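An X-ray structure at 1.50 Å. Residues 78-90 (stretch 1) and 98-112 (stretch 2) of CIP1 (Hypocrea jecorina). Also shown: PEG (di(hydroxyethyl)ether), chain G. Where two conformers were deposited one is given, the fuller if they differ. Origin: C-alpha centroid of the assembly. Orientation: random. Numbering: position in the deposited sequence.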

ATOM      1  N   ALA A  78      11.873  10.914  -0.956  1.00 15.66           N
ATOM      2  CA  ALA A  78      10.895  11.050  -2.044  1.00 15.87           C
ATOM      3  C   ALA A  78      10.875   9.841  -2.978  1.00 16.73           C
ATOM      4  O   ALA A  78      11.907   9.206  -3.206  1.00 17.33           O
ATOM      5  CB  ALA A  78      11.170  12.340  -2.836  1.00 15.93           C
ATOM      6  N   LEU A  79       9.693   9.508  -3.491  1.00 16.77           N
ATOM      7  CA  LEU A  79       9.579   8.446  -4.495  1.00 17.65           C
ATOM      8  C   LEU A  79      10.329   8.843  -5.765  1.00 17.99           C
ATOM      9  O   LEU A  79      10.155   9.958  -6.274  1.00 18.67           O
ATOM     10  CB  LEU A  79       8.113   8.155  -4.830  1.00 18.12           C
ATOM     11  CG  LEU A  79       7.210   7.594  -3.724  1.00 18.57           C
ATOM     12  CD1 LEU A  79       5.775   7.468  -4.241  1.00 19.80           C
ATOM     13  CD2 LEU A  79       7.746   6.256  -3.219  1.00 19.14           C
ATOM     14  N   GLY A  80      11.157   7.927  -6.258  1.00 17.86           N
ATOM     15  CA  GLY A  80      11.864   8.116  -7.521  1.00 18.19           C
ATOM     16  C   GLY A  80      11.113   7.524  -8.696  1.00 18.54           C
ATOM     17  O   GLY A  80       9.909   7.233  -8.605  1.00 17.90           O
ATOM     18  N   SER A  81      11.838   7.338  -9.798  1.00 18.85           N
ATOM     19  CA  SER A  81      11.267   6.806 -11.029  0.50 18.76           C
ATOM     20  C   SER A  81      11.032   5.299 -10.991  1.00 18.41           C
ATOM     21  O   SER A  81      10.117   4.795 -11.647  1.00 17.92           O
ATOM     22  CB  SER A  81      12.166   7.162 -12.222  0.50 18.95           C
ATOM     23  OG  SER A  81      12.292   8.565 -12.344  0.50 20.58           O
ATOM     24  N   ASN A  82      11.864   4.583 -10.236  1.00 18.17           N
ATOM     25  CA  ASN A  82      11.790   3.118 -10.180  1.00 18.59           C
ATOM     26  C   ASN A  82      10.520   2.601  -9.514  1.00 18.15           C
ATOM     27  O   ASN A  82       9.909   3.269  -8.682  1.00 17.77           O
ATOM     28  CB  ASN A  82      13.024   2.506  -9.495  1.00 19.04           C
ATOM     29  CG  ASN A  82      14.334   2.808 -10.236  1.00 22.11           C
ATOM     30  OD1 ASN A  82      14.344   3.106 -11.433  1.00 25.15           O
ATOM     31  ND2 ASN A  82      15.442   2.728  -9.511  1.00 23.76           N
ATOM     32  N   HIS A  83      10.146   1.400  -9.905  1.00 17.94           N
ATOM     33  CA  HIS A  83       9.004   0.695  -9.358  1.00 17.28           C
ATOM     34  C   HIS A  83       9.319   0.219  -7.940  1.00 16.53           C
ATOM     35  O   HIS A  83      10.226  -0.587  -7.716  1.00 16.56           O
ATOM     36  CB  HIS A  83       8.679  -0.460 -10.304  1.00 17.84           C
ATOM     37  CG  HIS A  83       7.544  -1.332  -9.864  1.00 20.12           C
ATOM     38  ND1 HIS A  83       7.282  -2.546 -10.460  1.00 21.68           N
ATOM     39  CD2 HIS A  83       6.614  -1.182  -8.889  1.00 20.25           C
ATOM     40  CE1 HIS A  83       6.234  -3.103  -9.880  1.00 22.36           C
ATOM     41  NE2 HIS A  83       5.806  -2.295  -8.928  1.00 21.82           N
ATOM     42  N   VAL A  84       8.588   0.766  -6.968  1.00 14.82           N
ATOM     43  CA  VAL A  84       8.724   0.352  -5.569  1.00 14.50           C
ATOM     44  C   VAL A  84       7.348  -0.009  -5.022  1.00 13.26           C
ATOM     45  O   VAL A  84       6.336   0.366  -5.607  1.00 13.43           O
ATOM     46  CB  VAL A  84       9.375   1.439  -4.666  1.00 14.51           C
ATOM     47  CG1 VAL A  84      10.769   1.787  -5.153  1.00 15.12           C
ATOM     48  CG2 VAL A  84       8.504   2.702  -4.569  1.00 15.05           C
ATOM     49  N   THR A  85       7.320  -0.697  -3.886  1.00 12.70           N
ATOM     50  CA  THR A  85       6.076  -1.204  -3.312  1.00 12.36           C
ATOM     51  C   THR A  85       6.100  -1.002  -1.804  1.00 12.14           C
ATOM     52  O   THR A  85       7.113  -1.295  -1.162  1.00 11.92           O
ATOM     53  CB  THR A  85       5.949  -2.712  -3.634  1.00 13.30           C
ATOM     54  OG1 THR A  85       5.731  -2.875  -5.051  1.00 14.15           O
ATOM     55  CG2 THR A  85       4.811  -3.366  -2.880  1.00 14.41           C
ATOM     56  N   PHE A  86       5.013  -0.490  -1.225  1.00 10.91           N
ATOM     57  CA  PHE A  86       4.945  -0.393   0.235  1.00 10.41           C
ATOM     58  C   PHE A  86       3.744  -1.106   0.871  1.00 10.01           C
ATOM     59  O   PHE A  86       3.675  -1.237   2.108  1.00 10.01           O
ATOM     60  CB  PHE A  86       5.111   1.056   0.739  1.00 10.67           C
ATOM     61  CG  PHE A  86       4.072   2.007   0.242  1.00 11.07           C
ATOM     62  CD1 PHE A  86       2.840   2.122   0.895  1.00 11.57           C
ATOM     63  CD2 PHE A  86       4.312   2.781  -0.889  1.00 14.68           C
ATOM     64  CE1 PHE A  86       1.873   3.011   0.436  1.00 13.24           C
ATOM     65  CE2 PHE A  86       3.348   3.664  -1.350  1.00 14.88           C
ATOM     66  CZ  PHE A  86       2.124   3.783  -0.688  1.00 15.73           C
ATOM     67  N   ILE A  87       2.789  -1.560   0.055  1.00 10.20           N
ATOM     68  CA  ILE A  87       1.715  -2.433   0.558  1.00 11.01           C
ATOM     69  C   ILE A  87       1.538  -3.592  -0.410  1.00 11.34           C
ATOM     70  O   ILE A  87       1.477  -3.389  -1.620  1.00 11.77           O
ATOM     71  CB  ILE A  87       0.369  -1.677   0.738  1.00 10.69           C
ATOM     72  CG1 ILE A  87       0.475  -0.649   1.866  1.00 10.81           C
ATOM     73  CG2 ILE A  87      -0.790  -2.652   1.024  1.00 12.57           C
ATOM     74  CD1 ILE A  87      -0.670   0.372   1.892  1.00 12.62           C
ATOM     75  N   ILE A  88       1.508  -4.812   0.123  1.00 11.75           N
ATOM     76  CA  ILE A  88       1.197  -6.012  -0.682  1.00 12.35           C
ATOM     77  C   ILE A  88      -0.002  -6.753  -0.111  1.00 12.44           C
ATOM     78  O   ILE A  88      -0.126  -6.915   1.114  1.00 11.92           O
ATOM     79  CB  ILE A  88       2.421  -6.971  -0.898  1.00 12.93           C
ATOM     80  CG1 ILE A  88       2.890  -7.632   0.403  1.00 14.39           C
ATOM     81  CG2 ILE A  88       3.550  -6.239  -1.613  1.00 13.68           C
ATOM     82  CD1 ILE A  88       3.995  -8.687   0.211  1.00 17.68           C
ATOM     83  N   MET A  89      -0.879  -7.199  -1.011  1.00 11.87           N
ATOM     84  CA  MET A  89      -2.082  -7.924  -0.646  1.00 12.61           C
ATOM     85  C   MET A  89      -2.196  -9.206  -1.459  1.00 13.73           C
ATOM     86  O   MET A  89      -2.482  -9.140  -2.658  1.00 13.67           O
ATOM     87  CB  MET A  89      -3.311  -7.060  -0.902  1.00 12.20           C
ATOM     88  CG  MET A  89      -3.348  -5.827   0.003  1.00 11.40           C
ATOM     89  SD  MET A  89      -4.541  -4.603  -0.541  1.00 13.60           S
ATOM     90  CE  MET A  89      -3.565  -3.659  -1.709  1.00 16.12           C
ATOM     91  N   PRO A  90      -1.977 -10.372  -0.814  1.00 14.78           N
ATOM     92  CA  PRO A  90      -2.193 -11.624  -1.550  1.00 15.71           C
ATOM     93  C   PRO A  90      -3.637 -11.653  -2.038  1.00 15.90           C
ATOM     94  O   PRO A  90      -4.562 -11.294  -1.306  1.00 16.19           O
ATOM     95  CB  PRO A  90      -1.970 -12.703  -0.484  1.00 16.29           C
ATOM     96  CG  PRO A  90      -1.164 -12.035   0.605  1.00 17.59           C
ATOM     97  CD  PRO A  90      -1.611 -10.603   0.596  1.00 14.86           C
ATOM     98  N   HIS A  98       0.147 -10.994  -5.827  1.00 16.78           N
ATOM     99  CA  HIS A  98      -0.090  -9.781  -5.031  0.50 16.23           C
ATOM    100  C   HIS A  98      -0.753  -8.644  -5.799  1.00 15.15           C
ATOM    101  O   HIS A  98      -0.374  -8.366  -6.939  1.00 15.87           O
ATOM    102  CB  HIS A  98       1.236  -9.239  -4.471  0.50 16.41           C
ATOM    103  CG  HIS A  98       1.979 -10.202  -3.594  0.50 17.36           C
ATOM    104  ND1 HIS A  98       3.353 -10.179  -3.464  0.50 18.22           N
ATOM    105  CD2 HIS A  98       1.542 -11.208  -2.803  0.50 18.10           C
ATOM    106  CE1 HIS A  98       3.728 -11.131  -2.628  0.50 18.81           C
ATOM    107  NE2 HIS A  98       2.648 -11.770  -2.213  0.50 18.60           N
ATOM    108  N   LEU A  99      -1.701  -7.982  -5.145  1.00 14.42           N
ATOM    109  CA  LEU A  99      -2.119  -6.643  -5.538  1.00 12.93           C
ATOM    110  C   LEU A  99      -1.226  -5.736  -4.703  1.00 12.90           C
ATOM    111  O   LEU A  99      -1.134  -5.898  -3.479  1.00 12.91           O
ATOM    112  CB  LEU A  99      -3.584  -6.411  -5.209  1.00 13.19           C
ATOM    113  CG  LEU A  99      -4.080  -4.968  -5.400  1.00 12.69           C
ATOM    114  CD1 LEU A  99      -4.066  -4.512  -6.867  1.00 13.96           C
ATOM    115  CD2 LEU A  99      -5.477  -4.868  -4.811  1.00 13.40           C
ATOM    116  N   ARG A 100      -0.556  -4.804  -5.373  1.00 11.61           N
ATOM    117  CA  ARG A 100       0.474  -3.971  -4.748  1.00 11.41           C
ATOM    118  C   ARG A 100       0.099  -2.513  -4.842  1.00 11.41           C
ATOM    119  O   ARG A 100      -0.518  -2.086  -5.807  1.00 11.25           O
ATOM    120  CB  ARG A 100       1.825  -4.208  -5.428  1.00 12.22           C
ATOM    121  CG  ARG A 100       2.213  -5.681  -5.438  1.00 15.35           C
ATOM    122  CD  ARG A 100       3.646  -5.932  -5.829  1.00 21.85           C
ATOM    123  NE  ARG A 100       3.821  -5.889  -7.269  1.00 22.40           N
ATOM    124  CZ  ARG A 100       4.643  -6.667  -7.976  1.00 21.80           C
ATOM    125  NH1 ARG A 100       5.392  -7.608  -7.401  1.00 23.04           N
ATOM    126  NH2 ARG A 100       4.693  -6.505  -9.288  1.00 20.92           N
ATOM    127  N   ILE A 101       0.447  -1.757  -3.806  1.00 10.07           N
ATOM    128  CA  ILE A 101       0.392  -0.300  -3.861  1.00  9.87           C
ATOM    129  C   ILE A 101       1.818   0.178  -3.691  1.00  9.62           C
ATOM    130  O   ILE A 101       2.558  -0.293  -2.795  1.00 10.31           O
ATOM    131  CB  ILE A 101      -0.501   0.297  -2.759  1.00  9.46           C
ATOM    132  CG1 ILE A 101      -1.906  -0.317  -2.850  1.00 11.81           C
ATOM    133  CG2 ILE A 101      -0.553   1.827  -2.880  1.00 11.33           C
ATOM    134  CD1 ILE A 101      -2.853   0.136  -1.756  1.00 11.88           C
ATOM    135  N   GLY A 102       2.233   1.084  -4.565  1.00  9.72           N
ATOM    136  CA  GLY A 102       3.598   1.577  -4.499  1.00 10.70           C
ATOM    137  C   GLY A 102       3.778   2.853  -5.279  1.00 10.68           C
ATOM    138  O   GLY A 102       2.827   3.628  -5.475  1.00 10.10           O
ATOM    139  N   GLY A 103       5.015   3.053  -5.732  1.00 11.54           N
ATOM    140  CA  GLY A 103       5.364   4.210  -6.539  1.00 12.48           C
ATOM    141  C   GLY A 103       6.067   3.794  -7.812  1.00 12.89           C
ATOM    142  O   GLY A 103       6.745   2.761  -7.861  1.00 13.52           O
ATOM    143  N   GLN A 104       5.872   4.601  -8.850  1.00 13.19           N
ATOM    144  CA  GLN A 104       6.626   4.476 -10.106  1.00 14.50           C
ATOM    145  C   GLN A 104       6.492   5.796 -10.814  1.00 14.90           C
ATOM    146  O   GLN A 104       5.457   6.457 -10.703  1.00 14.76           O
ATOM    147  CB  GLN A 104       6.114   3.325 -10.982  1.00 14.95           C
ATOM    148  CG  GLN A 104       7.062   3.042 -12.164  1.00 16.52           C
ATOM    149  CD  GLN A 104       6.871   1.688 -12.806  1.00 19.36           C
ATOM    150  OE1 GLN A 104       6.003   0.901 -12.425  1.00 20.54           O
ATOM    151  NE2 GLN A 104       7.714   1.396 -13.794  1.00 23.81           N
ATOM    152  N   SER A 105       7.551   6.215 -11.507  1.00 15.42           N
ATOM    153  CA  SER A 105       7.561   7.519 -12.174  1.00 16.26           C
ATOM    154  C   SER A 105       7.185   8.635 -11.196  1.00 15.71           C
ATOM    155  O   SER A 105       6.441   9.558 -11.545  1.00 16.05           O
ATOM    156  CB  SER A 105       6.628   7.524 -13.388  1.00 16.83           C
ATOM    157  OG  SER A 105       6.930   6.445 -14.264  1.00 20.30           O
ATOM    158  N   GLN A 106       7.694   8.514  -9.968  1.00 16.20           N
ATOM    159  CA  GLN A 106       7.574   9.538  -8.921  1.00 16.45           C
ATOM    160  C   GLN A 106       6.173   9.737  -8.336  1.00 15.55           C
ATOM    161  O   GLN A 106       5.951  10.677  -7.581  1.00 16.89           O
ATOM    162  CB  GLN A 106       8.133  10.882  -9.410  1.00 16.99           C
ATOM    163  CG  GLN A 106       9.619  10.842  -9.743  1.00 19.72           C
ATOM    164  CD  GLN A 106      10.148  12.196 -10.167  1.00 24.47           C
ATOM    165  OE1 GLN A 106       9.824  12.689 -11.250  1.00 28.29           O
ATOM    166  NE2 GLN A 106      10.958  12.806  -9.317  1.00 26.83           N
ATOM    167  N   VAL A 107       5.243   8.835  -8.650  1.00 13.75           N
ATOM    168  CA  VAL A 107       3.853   8.973  -8.206  1.00 12.70           C
ATOM    169  C   VAL A 107       3.319   7.655  -7.657  1.00 11.76           C
ATOM    170  O   VAL A 107       3.895   6.587  -7.884  1.00 12.06           O
ATOM    171  CB  VAL A 107       2.907   9.496  -9.317  1.00 11.91           C
ATOM    172  CG1 VAL A 107       3.242  10.951  -9.694  1.00 13.46           C
ATOM    173  CG2 VAL A 107       2.926   8.571 -10.562  1.00 12.39           C
ATOM    174  N   LEU A 108       2.220   7.752  -6.920  1.00 11.07           N
ATOM    175  CA  LEU A 108       1.544   6.573  -6.381  1.00 10.36           C
ATOM    176  C   LEU A 108       0.770   5.822  -7.458  1.00 10.70           C
ATOM    177  O   LEU A 108       0.207   6.431  -8.378  1.00 10.57           O
ATOM    178  CB  LEU A 108       0.594   6.982  -5.251  1.00  9.84           C
ATOM    179  CG  LEU A 108       1.273   7.538  -4.005  1.00 10.54           C
ATOM    180  CD1 LEU A 108       0.242   8.174  -3.112  1.00 13.95           C
ATOM    181  CD2 LEU A 108       2.005   6.399  -3.272  1.00 13.40           C
ATOM    182  N   ASP A 109       0.723   4.500  -7.323  1.00 11.15           N
ATOM    183  CA  ASP A 109      -0.125   3.679  -8.197  1.00 11.37           C
ATOM    184  C   ASP A 109      -0.438   2.324  -7.579  1.00 11.27           C
ATOM    185  O   ASP A 109       0.143   1.964  -6.541  1.00 12.42           O
ATOM    186  CB  ASP A 109       0.495   3.507  -9.600  1.00 12.10           C
ATOM    187  CG  ASP A 109       1.713   2.617  -9.620  1.00 14.37           C
ATOM    188  OD1 ASP A 109       2.341   2.341  -8.567  1.00 17.61           O
ATOM    189  OD2 ASP A 109       2.054   2.203 -10.750  1.00 16.46           O
ATOM    190  N   TYR A 110      -1.404   1.619  -8.172  1.00 10.82           N
ATOM    191  CA  TYR A 110      -1.588   0.178  -7.957  1.00 10.58           C
ATOM    192  C   TYR A 110      -0.823  -0.591  -9.007  1.00 11.13           C
ATOM    193  O   TYR A 110      -0.531  -0.071 -10.084  1.00 11.08           O
ATOM    194  CB  TYR A 110      -3.056  -0.239  -8.080  1.00 10.69           C
ATOM    195  CG  TYR A 110      -3.930   0.248  -6.971  1.00  9.60           C
ATOM    196  CD1 TYR A 110      -4.091  -0.496  -5.786  1.00 12.05           C
ATOM    197  CD2 TYR A 110      -4.620   1.435  -7.103  1.00 10.28           C
ATOM    198  CE1 TYR A 110      -4.902  -0.034  -4.745  1.00 11.65           C
ATOM    199  CE2 TYR A 110      -5.437   1.896  -6.086  1.00 10.45           C
ATOM    200  CZ  TYR A 110      -5.577   1.160  -4.909  1.00 11.04           C
ATOM    201  OH  TYR A 110      -6.368   1.636  -3.900  1.00 12.77           O
ATOM    202  N   ASN A 111      -0.494  -1.829  -8.679  1.00 11.68           N
ATOM    203  CA  ASN A 111       0.189  -2.709  -9.619  1.00 13.18           C
ATOM    204  C   ASN A 111      -0.266  -4.130  -9.352  1.00 13.52           C
ATOM    205  O   ASN A 111      -0.358  -4.561  -8.203  1.00 13.50           O
ATOM    206  CB  ASN A 111       1.713  -2.564  -9.496  1.00 14.17           C
ATOM    207  CG  ASN A 111       2.477  -3.555 -10.351  1.00 18.23           C
ATOM    208  OD1 ASN A 111       3.142  -4.433  -9.833  1.00 21.28           O
ATOM    209  ND2 ASN A 111       2.383  -3.414 -11.664  1.00 22.96           N
ATOM    210  N   ARG A 112      -0.606  -4.849 -10.412  1.00 14.43           N
ATOM    211  CA  ARG A 112      -0.893  -6.289 -10.284  1.00 15.74           C
ATOM    212  C   ARG A 112       0.338  -7.111 -10.614  1.00 17.20           C
ATOM    213  O   ARG A 112       0.919  -6.961 -11.682  1.00 18.08           O
ATOM    214  CB  ARG A 112      -2.033  -6.721 -11.204  1.00 15.95           C
ATOM    215  CG  ARG A 112      -3.356  -6.144 -10.845  1.00 17.04           C
ATOM    216  CD  ARG A 112      -4.505  -6.834 -11.581  1.00 18.51           C
ATOM    217  NE  ARG A 112      -4.407  -6.717 -13.040  1.00 19.56           N
ATOM    218  CZ  ARG A 112      -5.210  -5.979 -13.807  1.00 19.41           C
ATOM    219  NH1 ARG A 112      -6.190  -5.262 -13.273  1.00 19.63           N
ATOM    220  NH2 ARG A 112      -5.031  -5.974 -15.129  1.00 20.33           N
TER
HETATM  221  C1  PEG G1224       8.978  -3.653  -6.587  1.00 27.18           C
HETATM  222  O1  PEG G1224      10.023  -3.504  -7.550  1.00 28.03           O
HETATM  223  C2  PEG G1224       8.215  -4.955  -6.798  1.00 26.04           C
HETATM  224  O2  PEG G1224       7.159  -5.026  -5.828  1.00 24.35           O
HETATM  225  O   HOH W   1       8.327  11.753  -5.773  1.00 32.11           O
HETATM  226  O   HOH W   2       4.268   0.594  -7.889  1.00 18.89           O

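The two stretches pair as antiparallel strands, burying 1129 Å² in all, and the contact is read best from His 83, Ile 101 and Met 89, which are covered most.

Ile 101 sits at a beta bulge. Its O accepts from both Phe 86 N (2.9 Å) and Ile 87 N (3.1 Å), while Ile 101 N donates to Ile 87 O (2.9 Å, 166° at the hydrogen); one carbonyl serving two successive amides is the bulge's signature, and the register shifts by one there. Its branched side chain meets Phe 86, CG2 to CZ at 4.0 Å, and Ile 87, CB to CB at 4.1 Å.

Met 89 lies on the same face. Its unbranched chain carries CE to 3.8 Å from Leu 99 CD2 and 3.9 Å from Ile 101 CD1, so one methyl touches both, while Met 89 N donates to Leu 99 O (2.8 Å).

His 83 reaches across to the second strand of the other stretch: its CE1 lies 3.4 Å from Asn 111 OD1, near the ring plane, and that oxygen accepts a hydrogen bond from Arg 100 NH2 (2.6 Å).

Between these, Val 84 N donates to Gly 103 O (2.9 Å, 173°). Glycine suits the close pairing at 102: CA of Thr 85 and CA of Gly 102 are 3.9 Å apart, and an ideal CB would lie 1.9 Å from Val 84 O.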